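Glycosyl hydrolases family 31 family protein (Aspergillus niger, PDB 6DRU) catalyses the release of alpha-xylose from the non-reducing terminal glucose of xyloglucan oligosaccharides. Local coordinates at residues Ile19-Phe24 with Tyr95-Tyr100; Tyr100-Asn103 with Ser107-Leu110; Thr112-Pro117 with Val216-Val221; Val180-Ser183 with Tyr187-Ile190. One frame throughout, in Å; residues are numbered along the deposited sequence. Where two conformers were deposited one is given.

Following the chain from its N terminus, contact 1 closes a loop of about 70 residues by packing strand 17-23 of the eight-stranded mixed sheet against Leu97, beside strand 98-102 of the four-stranded antiparallel sheet. Contact 2 begins at Tyr100, where contact 1 ends, and closes a short hairpin at the edge of the smaller sheet. Strand 108-113 leads from there into contact 3, which closes a loop of about 100 residues by returning to the larger sheet at strand 216-222. Contact 4, a second tight hairpin, falls wholly within that loop. Contacts 1 and 3 thus join the two sheets face to face, whereas contacts 2 and 4 each build within one of them.

Contact 1: Ile19-Phe24 with Tyr95-Tyr100; sequences ILIQPF and YRLSFY
Ile21 and Leu97 face each other with their CA atoms 9.4 Å apart, and Ile19 and Tyr95 stand 8.6 Å apart, spacings at which no backbone hydrogen bond passes between the two segments. This is face-to-face packing of a beta sandwich: strand 17-23 belongs to the eight-stranded mixed sheet, and Leu97 belongs to the run of chain that forms strand 98-102 of the four-stranded antiparallel sheet. The join is small and wholly apolar. Ile21 and Leu97 reach across tip to tip. In Ile21, CG1 stands anti to the carbonyl carbon (chi1 -47°), a setting that turns the CG1 branch, with CD1 at its end, toward Leu97. Ile19 adds a looser flank, its CG2 branch lying 4.3 Å from Leu97 CD1, and Leu97 is therefore shared by two residues of one strand face. Val31 and Leu83 also touch both Ile21 and Leu97, extending the apolar layer into strands 28-35 and 81-85. Just before Leu97, Tyr95 and Arg96 both face Thr86 in a classic beta bulge, and the Tyr95 ring stacks with His14. The two methyls of Leu97 divide the work: CD2 meets Ile21 CD1 at 3.6 Å, while CD1 lies 4.2 Å from Ile21 CG1.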
loop_
_atom_site.group_PDB
_atom_site.type_symbol
_atom_site.label_atom_id
_atom_site.label_comp_id
_atom_site.label_asym_id
_atom_site.label_seq_id
_atom_site.Cartn_x
_atom_site.Cartn_y
_atom_site.Cartn_z
ATOM N N ILE A 19 -15.005 22.183 1.650
ATOM C CA ILE A 19 -14.021 23.261 1.686
ATOM C C ILE A 19 -14.539 24.342 2.623
ATOM O O ILE A 19 -15.632 24.882 2.414
ATOM C CB ILE A 19 -13.737 23.843 0.292
ATOM C CG1 ILE A 19 -13.294 22.749 -0.685
ATOM C CG2 ILE A 19 -12.679 24.930 0.384
ATOM C CD1 ILE A 19 -14.412 22.214 -1.554
ATOM N N LEU A 20 -13.755 24.658 3.652
ATOM C CA LEU A 20 -14.112 25.666 4.645
ATOM C C LEU A 20 -13.131 26.827 4.531
ATOM O O LEU A 20 -11.961 26.696 4.906
ATOM C CB LEU A 20 -14.103 25.070 6.051
ATOM C CG LEU A 20 -14.330 26.046 7.207
ATOM C CD1 LEU A 20 -15.712 26.669 7.113
ATOM C CD2 LEU A 20 -14.142 25.349 8.546
ATOM N N ILE A 21 -13.606 27.956 4.012
ATOM C CA ILE A 21 -12.801 29.161 3.850
ATOM C C ILE A 21 -13.249 30.167 4.900
ATOM O O ILE A 21 -14.435 30.513 4.972
ATOM C CB ILE A 21 -12.937 29.746 2.437
ATOM C CG1 ILE A 21 -12.784 28.648 1.385
ATOM C CG2 ILE A 21 -11.903 30.840 2.216
ATOM C CD1 ILE A 21 -13.918 28.613 0.384
ATOM N N GLN A 22 -12.306 30.638 5.714
ATOM C CA GLN A 22 -12.610 31.593 6.767
ATOM C C GLN A 22 -11.665 32.784 6.691
ATOM O O GLN A 22 -10.481 32.621 6.371
ATOM C CB GLN A 22 -12.488 30.947 8.154
ATOM C CG GLN A 22 -13.192 29.613 8.292
ATOM C CD GLN A 22 -12.811 28.893 9.570
ATOM O OE1 GLN A 22 -11.673 28.451 9.731
ATOM N NE2 GLN A 22 -13.761 28.777 10.489
ATOM N N PRO A 23 -12.154 33.989 6.977
ATOM C CA PRO A 23 -11.236 35.113 7.181
ATOM C C PRO A 23 -10.364 34.847 8.397
ATOM O O PRO A 23 -10.835 34.362 9.427
ATOM C CB PRO A 23 -12.175 36.306 7.399
ATOM C CG PRO A 23 -13.459 35.695 7.863
ATOM C CD PRO A 23 -13.562 34.381 7.150
ATOM N N PHE A 24 -9.075 35.154 8.266
ATOM C CA PHE A 24 -8.096 34.788 9.284
ATOM C C PHE A 24 -7.058 35.895 9.387
ATOM O O PHE A 24 -6.237 36.068 8.482
ATOM C CB PHE A 24 -7.441 33.448 8.950
ATOM C CG PHE A 24 -7.102 32.627 10.152
ATOM C CD1 PHE A 24 -8.080 31.894 10.800
ATOM C CD2 PHE A 24 -5.807 32.584 10.636
ATOM C CE1 PHE A 24 -7.772 31.136 11.912
ATOM C CE2 PHE A 24 -5.491 31.827 11.745
ATOM C CZ PHE A 24 -6.476 31.101 12.386
ATOM N N TYR A 95 -17.241 26.510 -6.930
ATOM C CA TYR A 95 -16.431 25.480 -6.292
ATOM C C TYR A 95 -14.941 25.648 -6.551
ATOM O O TYR A 95 -14.150 24.807 -6.110
ATOM C CB TYR A 95 -16.884 24.085 -6.749
ATOM C CG TYR A 95 -16.970 23.929 -8.250
ATOM C CD1 TYR A 95 -15.826 23.753 -9.018
ATOM C CD2 TYR A 95 -18.196 23.952 -8.899
ATOM C CE1 TYR A 95 -15.902 23.616 -10.391
ATOM C CE2 TYR A 95 -18.281 23.807 -10.271
ATOM C CZ TYR A 95 -17.134 23.643 -11.013
ATOM O OH TYR A 95 -17.218 23.504 -12.381
ATOM N N ARG A 96 -14.537 26.702 -7.254
ATOM C CA ARG A 96 -13.135 27.016 -7.487
ATOM C C ARG A 96 -12.788 28.318 -6.779
ATOM O O ARG A 96 -13.599 29.247 -6.742
ATOM C CB ARG A 96 -12.837 27.128 -8.984
ATOM C CG ARG A 96 -12.909 25.804 -9.721
ATOM C CD ARG A 96 -11.618 25.012 -9.564
ATOM N NE ARG A 96 -11.783 23.621 -9.975
ATOM C CZ ARG A 96 -12.025 22.619 -9.135
ATOM N NH1 ARG A 96 -12.124 22.852 -7.833
ATOM N NH2 ARG A 96 -12.164 21.383 -9.594
ATOM N N LEU A 97 -11.582 28.389 -6.224
ATOM C CA LEU A 97 -11.165 29.525 -5.416
ATOM C C LEU A 97 -10.242 30.446 -6.205
ATOM O O LEU A 97 -9.421 29.986 -7.005
ATOM C CB LEU A 97 -10.464 29.054 -4.139
ATOM C CG LEU A 97 -11.200 28.015 -3.289
ATOM C CD1 LEU A 97 -10.458 27.768 -1.986
ATOM C CD2 LEU A 97 -12.631 28.453 -3.018
ATOM N N SER A 98 -10.383 31.751 -5.968
ATOM C CA SER A 98 -9.511 32.763 -6.548
ATOM C C SER A 98 -9.360 33.895 -5.544
ATOM O O SER A 98 -10.320 34.246 -4.851
ATOM C CB SER A 98 -10.063 33.293 -7.876
ATOM O OG SER A 98 -11.324 33.910 -7.701
ATOM N N PHE A 99 -8.159 34.463 -5.469
ATOM C CA PHE A 99 -7.821 35.460 -4.462
ATOM C C PHE A 99 -7.304 36.729 -5.123
ATOM O O PHE A 99 -6.389 36.678 -5.952
ATOM C CB PHE A 99 -6.779 34.910 -3.482
ATOM C CG PHE A 99 -7.263 33.734 -2.687
ATOM C CD1 PHE A 99 -7.991 33.921 -1.522
ATOM C CD2 PHE A 99 -7.003 32.442 -3.108
ATOM C CE1 PHE A 99 -8.443 32.840 -0.788
ATOM C CE2 PHE A 99 -7.453 31.356 -2.381
ATOM C CZ PHE A 99 -8.174 31.556 -1.218
ATOM N N TYR A 100 -7.887 37.865 -4.745
ATOM C CA TYR A 100 -7.491 39.171 -5.246
ATOM C C TYR A 100 -7.065 40.068 -4.092
ATOM O O TYR A 100 -7.456 39.862 -2.939
ATOM C CB TYR A 100 -8.633 39.847 -6.017
ATOM C CG TYR A 100 -9.123 39.082 -7.225
ATOM C CD1 TYR A 100 -10.025 38.033 -7.090
ATOM C CD2 TYR A 100 -8.697 39.420 -8.504
ATOM C CE1 TYR A 100 -10.480 37.336 -8.193
ATOM C CE2 TYR A 100 -9.147 38.730 -9.613
ATOM C CZ TYR A 100 -10.038 37.688 -9.453
ATOM O OH TYR A 100 -10.488 36.998 -10.554
#

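Contact 2: Tyr100-Asn103 with Ser107-Leu110; sequences YRVN and SETL. With MAN (alpha-D-mannopyranose), chain I; MAN (alpha-D-mannopyranose), chain B.
Arg101 and Thr109 exchange a pair of backbone hydrogen bonds, Arg101 N to Thr109 O at 2.8 Å and Thr109 N to Arg101 O at 2.9 Å. Beyond them Asn103 holds the end of the ladder: its backbone N donates to Ser107 O, and its ND2 uses both hydrogens, one toward Ser107 OG at 3.0 Å and one toward Thr109 OG1 at 3.2 Å. Both hydroxyl oxygens lie in the amide plane, which fixes the rotation of that group; Ser107 OG is further bonded to Asp105. The unit is an antiparallel beta hairpin, strands 98-102 and 108-113, at the edge of the four-stranded sheet. On the face bearing Tyr100, Val102, Glu108 and Leu110, the CD1 methyl of Leu110 sits over one face of the Tyr100 ring in a CH-pi contact, 4.0 Å from the ring centroid. Arg84 makes a cation-pi contact with the same tyrosine and a salt bridge with Glu108 OE1. Mannose residues of a protein-borne glycan pack outside. O6 of the chain I mannose donates to Glu108 O at 3.0 Å, and its O5 lies near the plane of the Tyr100 ring at the edge, 3.5 Å from Tyr100 CE2.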
loop_
_atom_site.group_PDB
_atom_site.type_symbol
_atom_site.label_atom_id
_atom_site.label_comp_id
_atom_site.label_asym_id
_atom_site.label_seq_id
_atom_site.Cartn_x
_atom_site.Cartn_y
_atom_site.Cartn_z
ATOM N N TYR A 100 -7.887 37.865 -4.745
ATOM C CA TYR A 100 -7.491 39.171 -5.246
ATOM C C TYR A 100 -7.065 40.068 -4.092
ATOM O O TYR A 100 -7.456 39.862 -2.939
ATOM C CB TYR A 100 -8.633 39.847 -6.017
ATOM C CG TYR A 100 -9.123 39.082 -7.225
ATOM C CD1 TYR A 100 -10.025 38.033 -7.090
ATOM C CD2 TYR A 100 -8.697 39.420 -8.504
ATOM C CE1 TYR A 100 -10.480 37.336 -8.193
ATOM C CE2 TYR A 100 -9.147 38.730 -9.613
ATOM C CZ TYR A 100 -10.038 37.688 -9.453
ATOM O OH TYR A 100 -10.488 36.998 -10.554
ATOM N N ARG A 101 -6.254 41.072 -4.414
ATOM C CA ARG A 101 -5.917 42.142 -3.485
ATOM C C ARG A 101 -6.510 43.455 -3.977
ATOM O O ARG A 101 -6.425 43.778 -5.165
ATOM C CB ARG A 101 -4.402 42.295 -3.320
ATOM C CG ARG A 101 -3.996 43.672 -2.806
ATOM C CD ARG A 101 -2.557 43.724 -2.332
ATOM N NE ARG A 101 -1.623 43.190 -3.319
ATOM C CZ ARG A 101 -1.318 43.793 -4.461
ATOM N NH1 ARG A 101 -1.880 44.952 -4.769
ATOM N NH2 ARG A 101 -0.456 43.235 -5.300
ATOM N N VAL A 102 -7.104 44.210 -3.058
ATOM C CA VAL A 102 -7.623 45.538 -3.361
ATOM C C VAL A 102 -6.477 46.526 -3.181
ATOM O O VAL A 102 -6.011 46.753 -2.061
ATOM C CB VAL A 102 -8.815 45.896 -2.468
ATOM C CG1 VAL A 102 -9.165 47.367 -2.617
ATOM C CG2 VAL A 102 -10.007 45.025 -2.808
ATOM N N ASN A 103 -6.018 47.111 -4.283
ATOM C CA ASN A 103 -4.905 48.043 -4.235
ATOM C C ASN A 103 -5.358 49.390 -3.674
ATOM O O ASN A 103 -6.548 49.642 -3.460
ATOM C CB ASN A 103 -4.294 48.223 -5.623
ATOM C CG ASN A 103 -3.997 46.903 -6.305
ATOM O OD1 ASN A 103 -3.414 45.998 -5.706
ATOM N ND2 ASN A 103 -4.397 46.785 -7.567
ATOM N N SER A 107 -8.196 49.627 -7.793
ATOM C CA SER A 107 -8.183 48.460 -8.661
ATOM C C SER A 107 -7.851 47.200 -7.863
ATOM O O SER A 107 -7.452 47.250 -6.695
ATOM C CB SER A 107 -7.178 48.645 -9.798
ATOM O OG SER A 107 -5.855 48.724 -9.302
ATOM N N GLU A 108 -8.016 46.051 -8.514
ATOM C CA GLU A 108 -7.752 44.758 -7.904
ATOM C C GLU A 108 -6.668 44.031 -8.687
ATOM O O GLU A 108 -6.500 44.245 -9.891
ATOM C CB GLU A 108 -9.015 43.888 -7.848
ATOM C CG GLU A 108 -10.115 44.423 -6.946
ATOM C CD GLU A 108 -11.383 43.594 -7.029
ATOM O OE1 GLU A 108 -11.402 42.612 -7.802
ATOM O OE2 GLU A 108 -12.357 43.917 -6.316
ATOM N N THR A 109 -5.935 43.169 -7.988
ATOM C CA THR A 109 -4.869 42.374 -8.583
ATOM C C THR A 109 -5.051 40.920 -8.180
ATOM O O THR A 109 -5.209 40.619 -6.993
ATOM C CB THR A 109 -3.490 42.880 -8.136
ATOM O OG1 THR A 109 -3.204 44.128 -8.780
ATOM C CG2 THR A 109 -2.403 41.872 -8.479
ATOM N N LEU A 110 -5.026 40.022 -9.162
ATOM C CA LEU A 110 -5.156 38.597 -8.882
ATOM C C LEU A 110 -3.866 38.084 -8.254
ATOM O O LEU A 110 -2.816 38.059 -8.906
ATOM C CB LEU A 110 -5.480 37.825 -10.155
ATOM C CG LEU A 110 -5.439 36.305 -9.976
ATOM C CD1 LEU A 110 -6.598 35.837 -9.110
ATOM C CD2 LEU A 110 -5.451 35.591 -11.310
HETATM C C1 MAN I . -9.381 39.262 -13.644
HETATM C C2 MAN I . -9.943 39.953 -14.866
HETATM C C3 MAN I . -8.867 40.806 -15.499
HETATM C C4 MAN I . -8.225 41.699 -14.458
HETATM C C5 MAN I . -7.824 40.875 -13.254
HETATM C C6 MAN I . -7.213 41.776 -12.205
HETATM O O2 MAN I . -11.026 40.771 -14.492
HETATM O O3 MAN I . -9.441 41.605 -16.507
HETATM O O4 MAN I . -7.082 42.307 -15.009
HETATM O O5 MAN I . -8.961 40.237 -12.721
HETATM O O6 MAN I . -8.238 42.329 -11.408
HETATM C C1 MAN B . -5.724 35.499 -15.231
HETATM C C2 MAN B . -5.883 34.008 -15.012
HETATM C C3 MAN B . -7.348 33.625 -15.019
HETATM C C4 MAN B . -8.135 34.549 -14.120
HETATM C C5 MAN B . -7.837 35.978 -14.513
HETATM C C6 MAN B . -8.670 36.934 -13.685
HETATM O O2 MAN B . -5.302 33.628 -13.787
HETATM O O3 MAN B . -7.479 32.300 -14.563
HETATM O O4 MAN B . -9.510 34.290 -14.270
HETATM O O5 MAN B . -6.473 36.231 -14.291
HETATM O O6 MAN B . -8.593 38.228 -14.242
#

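Contact 3: Thr112-Pro117 with Val216-Val221; sequences TNEYAP and VDYVIV. With MAN (alpha-D-mannopyranose), chain C; MAN (alpha-D-mannopyranose), chain B.
Thr112 and Ile220 make the direct apolar touch, the CG2 methyl of Thr112 lying 3.8 Å from Ile220 CD1. Ile220 is fully extended toward the other segment, with CG1 anti to the backbone N (chi1 -180°) and chi2 at 172°, and the two side chains meet at a slant. The second link is indirect. Glu114 OE2 and Tyr218 OH are 4.4 Å apart, and a water bridges them, 2.7 Å from Glu114 OE2 and 2.7 Å from Tyr218 OH. Thr112, near the end of strand 108-113, and Glu114, just past it, thus tie the smaller sheet of the N-terminal beta sandwich to strand 216-222 of the larger one. On the side away from strand 216-222, Asn113 and Ala116 hold mannose residues of a glycan attached to the protein. Asn113 ND2 donates to O3 of the chain B mannose at 3.1 Å, and Ala116 N donates to O4 of the chain C mannose at 3.2 Å. The second shell sets these groups. Thr112 OG1 bonds to Ser142 O, leaving the methyl for Ile220, while Asn113 OD1 bonds to Ser142 OG. The Tyr218 ring meets Phe189 and lies edge-to-face with Phe141. Glu114 OE1 takes a hydrogen bond from Leu97 N and a salt bridge from Arg124. With Arg124 and an amide N-H at OE1 and a donating water at OE2, Glu114 probably stays ionised although buried, and its charge probably polarises the water that links it to Tyr218.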
loop_
_atom_site.group_PDB
_atom_site.type_symbol
_atom_site.label_atom_id
_atom_site.label_comp_id
_atom_site.label_asym_id
_atom_site.label_seq_id
_atom_site.Cartn_x
_atom_site.Cartn_y
_atom_site.Cartn_z
ATOM N N THR A 112 -3.534 34.795 -6.790
ATOM C CA THR A 112 -3.479 33.450 -7.350
ATOM C C THR A 112 -4.874 32.850 -7.278
ATOM O O THR A 112 -5.704 33.264 -6.463
ATOM C CB THR A 112 -2.482 32.551 -6.606
ATOM O OG1 THR A 112 -2.501 31.238 -7.183
ATOM C CG2 THR A 112 -2.844 32.458 -5.130
ATOM N N ASN A 113 -5.120 31.874 -8.145
ATOM C CA ASN A 113 -6.329 31.067 -8.096
ATOM C C ASN A 113 -5.945 29.600 -8.226
ATOM O O ASN A 113 -4.778 29.258 -8.439
ATOM C CB ASN A 113 -7.337 31.480 -9.183
ATOM C CG ASN A 113 -6.727 31.531 -10.572
ATOM O OD1 ASN A 113 -5.698 30.916 -10.841
ATOM N ND2 ASN A 113 -7.370 32.273 -11.466
ATOM N N GLU A 114 -6.937 28.725 -8.080
ATOM C CA GLU A 114 -6.689 27.300 -8.242
ATOM C C GLU A 114 -6.410 26.993 -9.707
ATOM O O GLU A 114 -7.187 27.372 -10.591
ATOM C CB GLU A 114 -7.877 26.484 -7.738
ATOM C CG GLU A 114 -8.294 26.819 -6.310
ATOM C CD GLU A 114 -9.315 25.845 -5.748
ATOM O OE1 GLU A 114 -10.317 25.563 -6.440
ATOM O OE2 GLU A 114 -9.116 25.366 -4.609
ATOM N N TYR A 115 -5.289 26.321 -9.963
ATOM C CA TYR A 115 -4.868 26.023 -11.325
ATOM C C TYR A 115 -5.857 25.081 -11.996
ATOM O O TYR A 115 -5.751 23.859 -11.858
ATOM C CB TYR A 115 -3.465 25.415 -11.332
ATOM C CG TYR A 115 -2.914 25.160 -12.716
ATOM C CD1 TYR A 115 -2.405 26.198 -13.483
ATOM C CD2 TYR A 115 -2.901 23.881 -13.254
ATOM C CE1 TYR A 115 -1.897 25.969 -14.750
ATOM C CE2 TYR A 115 -2.397 23.643 -14.521
ATOM C CZ TYR A 115 -1.896 24.690 -15.263
ATOM O OH TYR A 115 -1.393 24.456 -16.522
ATOM N N ALA A 116 -6.823 25.637 -12.722
ATOM C CA ALA A 116 -7.845 24.846 -13.408
ATOM C C ALA A 116 -8.163 25.462 -14.763
ATOM O O ALA A 116 -9.246 26.019 -14.977
ATOM C CB ALA A 116 -9.106 24.730 -12.548
ATOM N N PRO A 117 -7.228 25.371 -15.722
ATOM C CA PRO A 117 -7.594 25.643 -17.118
ATOM C C PRO A 117 -8.511 24.554 -17.654
ATOM O O PRO A 117 -8.817 23.594 -16.938
ATOM C CB PRO A 117 -6.243 25.668 -17.845
ATOM C CG PRO A 117 -5.331 24.890 -16.980
ATOM C CD PRO A 117 -5.784 25.120 -15.575
ATOM N N VAL A 216 -6.314 18.980 4.494
ATOM C CA VAL A 216 -5.464 19.978 3.856
ATOM C C VAL A 216 -5.771 21.333 4.475
ATOM O O VAL A 216 -6.936 21.654 4.745
ATOM C CB VAL A 216 -5.676 19.997 2.329
ATOM C CG1 VAL A 216 -4.734 20.989 1.671
ATOM C CG2 VAL A 216 -5.467 18.610 1.752
ATOM N N ASP A 217 -4.729 22.132 4.703
ATOM C CA ASP A 217 -4.874 23.390 5.432
ATOM C C ASP A 217 -3.816 24.369 4.948
ATOM O O ASP A 217 -2.618 24.074 5.022
ATOM C CB ASP A 217 -4.747 23.150 6.942
ATOM C CG ASP A 217 -5.034 24.393 7.768
ATOM O OD1 ASP A 217 -5.450 25.421 7.194
ATOM O OD2 ASP A 217 -4.851 24.334 9.003
ATOM N N TYR A 218 -4.251 25.528 4.454
ATOM C CA TYR A 218 -3.316 26.575 4.069
ATOM C C TYR A 218 -3.925 27.940 4.357
ATOM O O TYR A 218 -5.141 28.083 4.515
ATOM C CB TYR A 218 -2.901 26.461 2.593
ATOM C CG TYR A 218 -4.002 26.679 1.573
ATOM C CD1 TYR A 218 -4.332 27.959 1.138
ATOM C CD2 TYR A 218 -4.681 25.606 1.014
ATOM C CE1 TYR A 218 -5.324 28.162 0.196
ATOM C CE2 TYR A 218 -5.675 25.800 0.069
ATOM C CZ TYR A 218 -5.989 27.080 -0.337
ATOM O OH TYR A 218 -6.977 27.280 -1.274
ATOM N N VAL A 219 -3.051 28.946 4.430
ATOM C CA VAL A 219 -3.427 30.326 4.714
ATOM C C VAL A 219 -2.752 31.225 3.688
ATOM O O VAL A 219 -1.568 31.049 3.383
ATOM C CB VAL A 219 -3.028 30.750 6.146
ATOM C CG1 VAL A 219 -3.426 32.193 6.409
ATOM C CG2 VAL A 219 -3.659 29.831 7.177
ATOM N N ILE A 220 -3.506 32.181 3.147
ATOM C CA ILE A 220 -2.983 33.159 2.199
ATOM C C ILE A 220 -3.270 34.553 2.741
ATOM O O ILE A 220 -4.391 34.838 3.178
ATOM C CB ILE A 220 -3.577 32.966 0.790
ATOM C CG1 ILE A 220 -3.008 34.001 -0.184
ATOM C CG2 ILE A 220 -5.099 33.023 0.817
ATOM C CD1 ILE A 220 -3.395 33.756 -1.625
ATOM N N VAL A 221 -2.253 35.413 2.725
ATOM C CA VAL A 221 -2.360 36.775 3.233
ATOM C C VAL A 221 -1.800 37.727 2.186
ATOM O O VAL A 221 -0.765 37.449 1.572
ATOM C CB VAL A 221 -1.629 36.936 4.584
ATOM C CG1 VAL A 221 -0.179 36.486 4.472
ATOM C CG2 VAL A 221 -1.716 38.373 5.070
HETATM C C1 MAN C . -7.651 31.376 -15.644
HETATM C C2 MAN C . -8.590 30.303 -15.141
HETATM C C3 MAN C . -7.944 29.575 -13.980
HETATM C C4 MAN C . -6.549 29.126 -14.350
HETATM C C5 MAN C . -5.774 30.279 -14.949
HETATM C C6 MAN C . -4.406 29.791 -15.372
HETATM O O2 MAN C . -8.864 29.392 -16.180
HETATM O O3 MAN C . -8.719 28.450 -13.640
HETATM O O4 MAN C . -5.885 28.673 -13.196
HETATM O O5 MAN C . -6.454 30.779 -16.076
HETATM O O6 MAN C . -4.501 29.202 -16.650
HETATM C C1 MAN B . -5.724 35.499 -15.231
HETATM C C2 MAN B . -5.883 34.008 -15.012
HETATM C C3 MAN B . -7.348 33.625 -15.019
HETATM C C4 MAN B . -8.135 34.549 -14.120
HETATM C C5 MAN B . -7.837 35.978 -14.513
HETATM C C6 MAN B . -8.670 36.934 -13.685
HETATM O O2 MAN B . -5.302 33.628 -13.787
HETATM O O3 MAN B . -7.479 32.300 -14.563
HETATM O O4 MAN B . -9.510 34.290 -14.270
HETATM O O5 MAN B . -6.473 36.231 -14.291
HETATM O O6 MAN B . -8.593 38.228 -14.242
HETATM O O HOH W 1 -7.037 25.169 -2.922
#

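Contact 4: Val180-Ser183 with Tyr187-Ile190; sequences VFMS and YAFI
Phe181 and Phe189 form a hydrogen-bonded pair of a tight antiparallel beta hairpin, strands 176-183 and 187-191, within the large sheet of the N-terminal beta sandwich. Phe181 N donates to Phe189 O at 3.2 Å, Phe189 N returns a bond to Phe181 O at 3.0 Å, and Ser183 N to Tyr187 O continues the ladder toward the turn. The closer packing lies on the face bearing Phe181, Ser183, Tyr187 and Phe189, where the Phe181 ring touches both Tyr187 and Phe189. Phe181 CG sits between the backbone N and the carbonyl carbon (chi1 73°), turning the ring toward the partner strand, with CE2 3.4 Å from Phe189 CB. The Phe181 and Phe189 rings are nearly parallel, 28° between planes, but slid apart with little overlap. Phe189 continues the aromatic layer to Phe141 and Phe208, and Phe201 meets Phe181 edge-to-face. The other face, also buried, is more loosely joined between the two strands: Val180 and Ile190 lie side by side with CG2 methyls 3.9 Å apart, and Met182 CG stays 4.3 Å from Ala188 CB as the methionine turns toward helix 228-239. Helices 228-239 and 492-508 cover this side, the latter within the TIM-barrel region. Near the turn, Glu147 OE1 bonds both Ser183 OG and Tyr187 OH, and Ser183 CB rests over the Tyr187 ring, 3.9 Å from its centroid and shifted toward the rim, nearest CE1.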
loop_
_atom_site.group_PDB
_atom_site.type_symbol
_atom_site.label_atom_id
_atom_site.label_comp_id
_atom_site.label_asym_id
_atom_site.label_seq_id
_atom_site.Cartn_x
_atom_site.Cartn_y
_atom_site.Cartn_z
ATOM N N VAL A 180 6.642 28.111 3.705
ATOM C CA VAL A 180 6.231 29.481 3.995
ATOM C C VAL A 180 7.018 30.378 3.050
ATOM O O VAL A 180 8.248 30.457 3.150
ATOM C CB VAL A 180 6.485 29.874 5.458
ATOM C CG1 VAL A 180 6.219 31.357 5.662
ATOM C CG2 VAL A 180 5.623 29.041 6.391
ATOM N N PHE A 181 6.323 31.043 2.129
ATOM C CA PHE A 181 7.006 31.853 1.133
ATOM C C PHE A 181 6.258 33.155 0.895
ATOM O O PHE A 181 5.048 33.248 1.117
ATOM C CB PHE A 181 7.175 31.097 -0.196
ATOM C CG PHE A 181 5.900 30.931 -0.981
ATOM C CD1 PHE A 181 5.540 31.857 -1.951
ATOM C CD2 PHE A 181 5.081 29.835 -0.777
ATOM C CE1 PHE A 181 4.377 31.701 -2.684
ATOM C CE2 PHE A 181 3.921 29.672 -1.511
ATOM C CZ PHE A 181 3.567 30.609 -2.464
ATOM N N MET A 182 7.002 34.162 0.444
ATOM C CA MET A 182 6.449 35.426 -0.021
ATOM C C MET A 182 6.604 35.516 -1.532
ATOM O O MET A 182 7.598 35.044 -2.094
ATOM C CB MET A 182 7.149 36.623 0.627
ATOM C CG MET A 182 7.052 36.691 2.137
ATOM S SD MET A 182 7.841 38.186 2.770
ATOM C CE MET A 182 9.469 38.055 2.032
ATOM N N SER A 183 5.619 36.120 -2.184
ATOM C CA SER A 183 5.673 36.397 -3.609
ATOM C C SER A 183 5.761 37.901 -3.834
ATOM O O SER A 183 5.216 38.693 -3.059
ATOM C CB SER A 183 4.449 35.829 -4.331
ATOM O OG SER A 183 4.458 36.180 -5.703
ATOM N N TYR A 187 1.784 38.875 -1.761
ATOM C CA TYR A 187 1.065 37.949 -0.902
ATOM C C TYR A 187 2.030 36.913 -0.350
ATOM O O TYR A 187 3.073 36.633 -0.944
ATOM C CB TYR A 187 -0.093 37.262 -1.640
ATOM C CG TYR A 187 0.324 36.229 -2.664
ATOM C CD1 TYR A 187 0.635 36.601 -3.965
ATOM C CD2 TYR A 187 0.387 34.880 -2.334
ATOM C CE1 TYR A 187 1.007 35.662 -4.908
ATOM C CE2 TYR A 187 0.761 33.932 -3.270
ATOM C CZ TYR A 187 1.069 34.330 -4.556
ATOM O OH TYR A 187 1.441 33.397 -5.496
ATOM N N ALA A 188 1.665 36.355 0.800
ATOM C CA ALA A 188 2.398 35.268 1.424
ATOM C C ALA A 188 1.477 34.062 1.561
ATOM O O ALA A 188 0.250 34.189 1.543
ATOM C CB ALA A 188 2.956 35.678 2.794
ATOM N N PHE A 189 2.087 32.888 1.706
ATOM C CA PHE A 189 1.360 31.625 1.673
ATOM C C PHE A 189 1.982 30.665 2.674
ATOM O O PHE A 189 3.209 30.540 2.737
ATOM C CB PHE A 189 1.388 31.032 0.257
ATOM C CG PHE A 189 0.506 29.827 0.069
ATOM C CD1 PHE A 189 0.959 28.559 0.395
ATOM C CD2 PHE A 189 -0.765 29.960 -0.464
ATOM C CE1 PHE A 189 0.155 27.449 0.212
ATOM C CE2 PHE A 189 -1.574 28.854 -0.652
ATOM C CZ PHE A 189 -1.113 27.597 -0.313
ATOM N N ILE A 190 1.137 29.993 3.454
ATOM C CA ILE A 190 1.573 29.028 4.456
ATOM C C ILE A 190 0.855 27.713 4.198
ATOM O O ILE A 190 -0.377 27.652 4.264
ATOM C CB ILE A 190 1.293 29.514 5.888
ATOM C CG1 ILE A 190 1.958 30.865 6.139
ATOM C CG2 ILE A 190 1.776 28.484 6.903
ATOM C CD1 ILE A 190 1.648 31.448 7.501
#